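PDB 3BF7: esterase YbfF from Escherichia coli, which probably hydrolyses ester and perhaps thioester bonds as a member of the alpha/beta hydrolase family, with a helical cap and a substrate-binding crevice formed by the arrangement of its domains. Local coordinates for residues A[67-72]-A[94-98]; A[80-86]-A[104-110]. The protein carries 1 engineered substitution. The contacts are given in a common frame with arbitrary orientation. Residues are numbered along the deposited sequence.

Interaction 1: residues A[67-72]-A[94-98]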
loop_
_atom_site.group_PDB
_atom_site.type_symbol
_atom_site.label_atom_id
_atom_site.label_comp_id
_atom_site.label_asym_id
_atom_site.label_seq_id
_atom_site.Cartn_x
_atom_site.Cartn_y
_atom_site.Cartn_z
ATOM N N MET A 67 1.388 -0.274 12.283
ATOM C CA MET A 67 1.889 0.185 10.994
ATOM C C MET A 67 1.843 1.711 10.917
ATOM O O MET A 67 2.710 2.331 10.307
ATOM C CB MET A 67 1.085 -0.449 9.855
ATOM C CG MET A 67 1.418 -1.923 9.643
ATOM S SD MET A 67 0.596 -2.681 8.223
ATOM C CE MET A 67 -0.606 -3.720 9.041
ATOM N N ALA A 68 0.838 2.313 11.546
ATOM C CA ALA A 68 0.720 3.768 11.554
ATOM C C ALA A 68 1.873 4.352 12.371
ATOM O O ALA A 68 2.497 5.333 11.972
ATOM C CB ALA A 68 -0.619 4.186 12.151
ATOM N N GLN A 69 2.155 3.741 13.518
ATOM C CA GLN A 69 3.248 4.203 14.368
ATOM C C GLN A 69 4.574 4.100 13.619
ATOM O O GLN A 69 5.446 4.958 13.770
ATOM C CB GLN A 69 3.328 3.372 15.649
ATOM C CG GLN A 69 4.474 3.778 16.565
ATOM C CD GLN A 69 4.278 5.154 17.164
ATOM O OE1 GLN A 69 3.277 5.412 17.834
ATOM N NE2 GLN A 69 5.235 6.047 16.930
ATOM N N ASP A 70 4.734 3.046 12.823
ATOM C CA ASP A 70 5.960 2.877 12.048
ATOM C C ASP A 70 6.147 4.092 11.139
ATOM O O ASP A 70 7.267 4.557 10.937
ATOM C CB ASP A 70 5.895 1.620 11.174
ATOM C CG ASP A 70 5.928 0.331 11.971
ATOM O OD1 ASP A 70 5.644 -0.721 11.362
ATOM O OD2 ASP A 70 6.242 0.354 13.184
ATOM N N LEU A 71 5.048 4.589 10.576
ATOM C CA LEU A 71 5.122 5.748 9.699
ATOM C C LEU A 71 5.569 6.971 10.499
ATOM O O LEU A 71 6.381 7.763 10.025
ATOM C CB LEU A 71 3.767 5.992 9.016
ATOM C CG LEU A 71 3.311 4.877 8.056
ATOM C CD1 LEU A 71 1.938 5.201 7.489
ATOM C CD2 LEU A 71 4.320 4.714 6.927
ATOM N N VAL A 72 5.051 7.123 11.715
ATOM C CA VAL A 72 5.450 8.247 12.560
ATOM C C VAL A 72 6.938 8.132 12.904
ATOM O O VAL A 72 7.681 9.111 12.813
ATOM C CB VAL A 72 4.644 8.286 13.879
ATOM C CG1 VAL A 72 5.180 9.388 14.785
ATOM C CG2 VAL A 72 3.174 8.528 13.582
ATOM N N ALA A 94 -2.929 1.493 6.438
ATOM C CA ALA A 94 -1.950 2.022 7.386
ATOM C C ALA A 94 -2.012 3.552 7.404
ATOM O O ALA A 94 -1.966 4.177 8.467
ATOM C CB ALA A 94 -0.547 1.557 7.008
ATOM N N VAL A 95 -2.123 4.152 6.223
ATOM C CA VAL A 95 -2.197 5.601 6.105
ATOM C C VAL A 95 -3.498 6.130 6.707
ATOM O O VAL A 95 -3.503 7.173 7.365
ATOM C CB VAL A 95 -2.076 6.022 4.625
ATOM C CG1 VAL A 95 -2.474 7.482 4.446
ATOM C CG2 VAL A 95 -0.645 5.785 4.150
ATOM N N MET A 96 -4.603 5.423 6.485
ATOM C CA MET A 96 -5.861 5.863 7.070
ATOM C C MET A 96 -5.779 5.765 8.594
ATOM O O MET A 96 -6.278 6.637 9.303
ATOM C CB MET A 96 -7.035 5.033 6.545
ATOM C CG MET A 96 -7.370 5.327 5.087
ATOM S SD MET A 96 -8.852 4.491 4.480
ATOM C CE MET A 96 -8.275 2.792 4.389
ATOM N N ALA A 97 -5.145 4.712 9.101
ATOM C CA ALA A 97 -5.003 4.546 10.544
ATOM C C ALA A 97 -4.143 5.665 11.129
ATOM O O ALA A 97 -4.324 6.054 12.286
ATOM C CB ALA A 97 -4.387 3.188 10.859
ATOM N N LEU A 98 -3.210 6.184 10.334
ATOM C CA LEU A 98 -2.348 7.261 10.797
ATOM C C LEU A 98 -3.157 8.514 11.124
ATOM O O LEU A 98 -2.772 9.285 12.002
ATOM C CB LEU A 98 -1.284 7.587 9.744
ATOM C CG LEU A 98 -0.302 8.711 10.107
ATOM C CD1 LEU A 98 0.481 8.350 11.363
ATOM C CD2 LEU A 98 0.646 8.948 8.940
#
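Two helices that pack on the same face of the central sheet of this alpha/beta hydrolase fold, 64-78 and 90-101, cross here at -75° with their local axes 8.3 Å apart. Such a close approach rests on small residues: Ala68 and Ala94 both point their CB toward the other helix, and the CA atoms of Ala68 and Leu98 come within 4.7 Å. Ala68 CB lies 3.9 Å from Ala94 O and 4.0 Å from Ala97 C, so a bare methyl meets the backbone of the other helix; methyl to methyl, Ala68 CB is 4.1 Å from Ala97 CB. Larger side chains flank it. Met67 lends chiefly its CB, 3.8 Å from Ala94 CB, while chi1 m and chi2 t lead its end away from segment 94-98; the side chain also touches Val50 and Met90. Leu71, in its m,t rotamer, reaches across with CD1, 4.3 Å from Val95 CG2 and 4.2 Å from Leu98 CD2. Leu98 takes the t,p rotamer, which spreads its two methyls between neighbours: CD2 turns to Leu71, CD1 to Val72. The side chains that meet are all apolar; Asp70 faces elsewhere, in a salt bridge with Arg51. Beneath the helices, Phe85 of strand 83-88 touches Leu71, Val95 and Leu98. Val72, with chi1 t, makes the tightest side-chain contact of the crossing, its CG2 3.5 Å from Leu98 CD1.

Interaction 2: residues A[80-86]-A[104-110]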
loop_
_atom_site.group_PDB
_atom_site.type_symbol
_atom_site.label_atom_id
_atom_site.label_comp_id
_atom_site.label_asym_id
_atom_site.label_seq_id
_atom_site.Cartn_x
_atom_site.Cartn_y
_atom_site.Cartn_z
ATOM N N ILE A 80 10.881 14.883 9.417
ATOM C CA ILE A 80 9.815 15.453 8.599
ATOM C C ILE A 80 8.619 15.708 9.511
ATOM O O ILE A 80 8.101 14.781 10.130
ATOM C CB ILE A 80 9.389 14.480 7.477
ATOM C CG1 ILE A 80 10.546 14.274 6.498
ATOM C CG2 ILE A 80 8.162 15.020 6.753
ATOM C CD1 ILE A 80 10.252 13.269 5.405
ATOM N N ASP A 81 8.181 16.960 9.593
ATOM C CA ASP A 81 7.054 17.310 10.453
ATOM C C ASP A 81 5.702 16.858 9.917
ATOM O O ASP A 81 4.856 16.385 10.675
ATOM C CB ASP A 81 7.020 18.822 10.695
ATOM C CG ASP A 81 8.230 19.317 11.465
ATOM O OD1 ASP A 81 8.499 18.781 12.561
ATOM O OD2 ASP A 81 8.907 20.244 10.975
ATOM N N LYS A 82 5.495 17.007 8.614
ATOM C CA LYS A 82 4.227 16.620 8.009
ATOM C C LYS A 82 4.440 16.177 6.569
ATOM O O LYS A 82 5.284 16.724 5.860
ATOM C CB LYS A 82 3.253 17.800 8.058
ATOM C CG LYS A 82 1.868 17.511 7.503
ATOM C CD LYS A 82 0.973 18.744 7.581
ATOM C CE LYS A 82 1.537 19.897 6.761
ATOM N NZ LYS A 82 0.670 21.110 6.818
ATOM N N ALA A 83 3.674 15.182 6.140
ATOM C CA ALA A 83 3.796 14.684 4.780
ATOM C C ALA A 83 2.460 14.250 4.217
ATOM O O ALA A 83 1.505 14.008 4.954
ATOM C CB ALA A 83 4.766 13.507 4.742
ATOM N N THR A 84 2.399 14.187 2.895
ATOM C CA THR A 84 1.217 13.706 2.203
ATOM C C THR A 84 1.481 12.209 2.085
ATOM O O THR A 84 2.609 11.796 1.814
ATOM C CB THR A 84 1.098 14.353 0.814
ATOM O OG1 THR A 84 0.599 15.686 0.971
ATOM C CG2 THR A 84 0.162 13.562 -0.095
ATOM N N PHE A 85 0.452 11.401 2.309
ATOM C CA PHE A 85 0.591 9.952 2.254
ATOM C C PHE A 85 -0.274 9.332 1.173
ATOM O O PHE A 85 -1.451 9.672 1.035
ATOM C CB PHE A 85 0.204 9.340 3.600
ATOM C CG PHE A 85 1.231 9.539 4.678
ATOM C CD1 PHE A 85 2.164 8.543 4.954
ATOM C CD2 PHE A 85 1.270 10.715 5.420
ATOM C CE1 PHE A 85 3.120 8.716 5.952
ATOM C CE2 PHE A 85 2.224 10.898 6.419
ATOM C CZ PHE A 85 3.147 9.893 6.685
ATOM N N ILE A 86 0.321 8.413 0.421
ATOM C CA ILE A 86 -0.377 7.691 -0.638
ATOM C C ILE A 86 -0.156 6.206 -0.360
ATOM O O ILE A 86 0.983 5.736 -0.351
ATOM C CB ILE A 86 0.197 8.034 -2.032
ATOM C CG1 ILE A 86 0.042 9.534 -2.303
ATOM C CG2 ILE A 86 -0.509 7.216 -3.107
ATOM C CD1 ILE A 86 0.616 9.993 -3.635
ATOM N N ASP A 104 -1.728 15.366 12.912
ATOM C CA ASP A 104 -0.899 16.533 12.628
ATOM C C ASP A 104 0.317 16.224 11.757
ATOM O O ASP A 104 0.985 17.138 11.270
ATOM C CB ASP A 104 -0.444 17.194 13.933
ATOM C CG ASP A 104 -1.608 17.709 14.761
ATOM O OD1 ASP A 104 -2.549 18.282 14.173
ATOM O OD2 ASP A 104 -1.578 17.550 15.999
ATOM N N ARG A 105 0.603 14.942 11.554
ATOM C CA ARG A 105 1.748 14.554 10.737
ATOM C C ARG A 105 1.349 14.302 9.283
ATOM O O ARG A 105 2.198 13.994 8.446
ATOM C CB ARG A 105 2.414 13.298 11.312
ATOM C CG ARG A 105 2.820 13.409 12.784
ATOM C CD ARG A 105 3.752 14.592 13.045
ATOM N NE ARG A 105 5.088 14.410 12.480
ATOM C CZ ARG A 105 6.039 13.654 13.021
ATOM N NH1 ARG A 105 5.813 12.997 14.149
ATOM N NH2 ARG A 105 7.225 13.562 12.434
ATOM N N ILE A 106 0.059 14.445 8.985
ATOM C CA ILE A 106 -0.453 14.221 7.634
ATOM C C ILE A 106 -0.994 15.491 6.982
ATOM O O ILE A 106 -1.698 16.280 7.618
ATOM C CB ILE A 106 -1.606 13.194 7.633
ATOM C CG1 ILE A 106 -1.174 11.914 8.346
ATOM C CG2 ILE A 106 -2.026 12.880 6.200
ATOM C CD1 ILE A 106 -2.303 10.924 8.542
ATOM N N ASP A 107 -0.660 15.680 5.711
ATOM C CA ASP A 107 -1.142 16.822 4.948
ATOM C C ASP A 107 -2.323 16.274 4.153
ATOM O O ASP A 107 -3.465 16.324 4.610
ATOM C CB ASP A 107 -0.055 17.335 3.999
ATOM C CG ASP A 107 -0.449 18.624 3.304
ATOM O OD1 ASP A 107 -1.613 19.051 3.457
ATOM O OD2 ASP A 107 0.403 19.206 2.604
ATOM N N LYS A 108 -2.046 15.738 2.968
ATOM C CA LYS A 108 -3.096 15.149 2.147
ATOM C C LYS A 108 -3.018 13.624 2.220
ATOM O O LYS A 108 -2.005 13.066 2.660
ATOM C CB LYS A 108 -2.990 15.649 0.707
ATOM C CG LYS A 108 -3.276 17.141 0.603
ATOM C CD LYS A 108 -3.541 17.580 -0.822
ATOM C CE LYS A 108 -3.976 19.036 -0.861
ATOM N NZ LYS A 108 -4.393 19.451 -2.226
ATOM N N LEU A 109 -4.086 12.957 1.790
ATOM C CA LEU A 109 -4.163 11.505 1.864
ATOM C C LEU A 109 -4.815 10.880 0.642
ATOM O O LEU A 109 -5.877 11.318 0.204
ATOM C CB LEU A 109 -4.949 11.109 3.123
ATOM C CG LEU A 109 -5.171 9.629 3.459
ATOM C CD1 LEU A 109 -5.535 9.508 4.927
ATOM C CD2 LEU A 109 -6.264 9.025 2.589
ATOM N N VAL A 110 -4.171 9.848 0.104
ATOM C CA VAL A 110 -4.687 9.116 -1.046
ATOM C C VAL A 110 -4.684 7.630 -0.704
ATOM O O VAL A 110 -3.654 7.084 -0.305
ATOM C CB VAL A 110 -3.812 9.326 -2.302
ATOM C CG1 VAL A 110 -4.406 8.570 -3.484
ATOM C CG2 VAL A 110 -3.708 10.808 -2.625
#
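Strands 83-86 and 108-110 run parallel, 9° apart in direction and 4.8 Å between axes. Backbone hydrogen bonds run from Ala83 N to Arg105 O (3.0 Å) and from Asp107 N to Ala83 O (2.8 Å), and further on from Phe85 N to Lys108 O (3.0 Å) and from Val110 N to Phe85 O (2.9 Å). Between these two sets a beta bulge shifts the register by one residue: Ala83 pairs with Ile106, but Phe85 with Leu109, and the chain turns a corner at Asp107. Thr84 OG1 accepts a weak hydrogen bond from Lys108 N (3.3 Å) at this irregularity. The strands are adjacent in the central sheet and belong to a right-handed beta-alpha-beta crossover through helix 90-101, a standard unit of the alpha/beta hydrolase fold. Phe85 shares a sheet face with Ile106, its CD2 4.0 Å from Ile106 CG1; on the other face Ile86 CG1 lies 3.9 Å from Val110 CB. At the entry to the strands, Arg105 curls back through three m torsions so that NE and NH2 form hydrogen bonds with Asp81 O and Ile80 O, respectively, both at 2.7 Å, while NH2 also forms a salt bridge with Asp76. Asp107 OD2 is hydrogen-bonded to Ser17 OG, and Lys108 forms a salt bridge with Asp254.

Interactions 1 and 2, with centres about 10 Å apart, are layers of one structure: the crossed helices of interaction 1 cover the sheet face that carries Phe85, Ile106 and Leu109 of interaction 2. Val95 CG1 lies 3.4 Å from Phe85 CB and 3.6 Å from Leu109 CG; Leu98 CG is 3.4 Å from Ile106 CD1, and Leu98 CD2 is 3.5 Å from Phe85 CZ. Their segments alternate along the chain. Strand 83-88 leads into helix 90-101 through a probable nucleophile elbow with Ser89; in interaction 1 the side chain of Ala94 touches residues of this elbow. Ser89, His234 and Asp113, just after strand 106-112, probably form the catalytic triad, as in relatives of this fold.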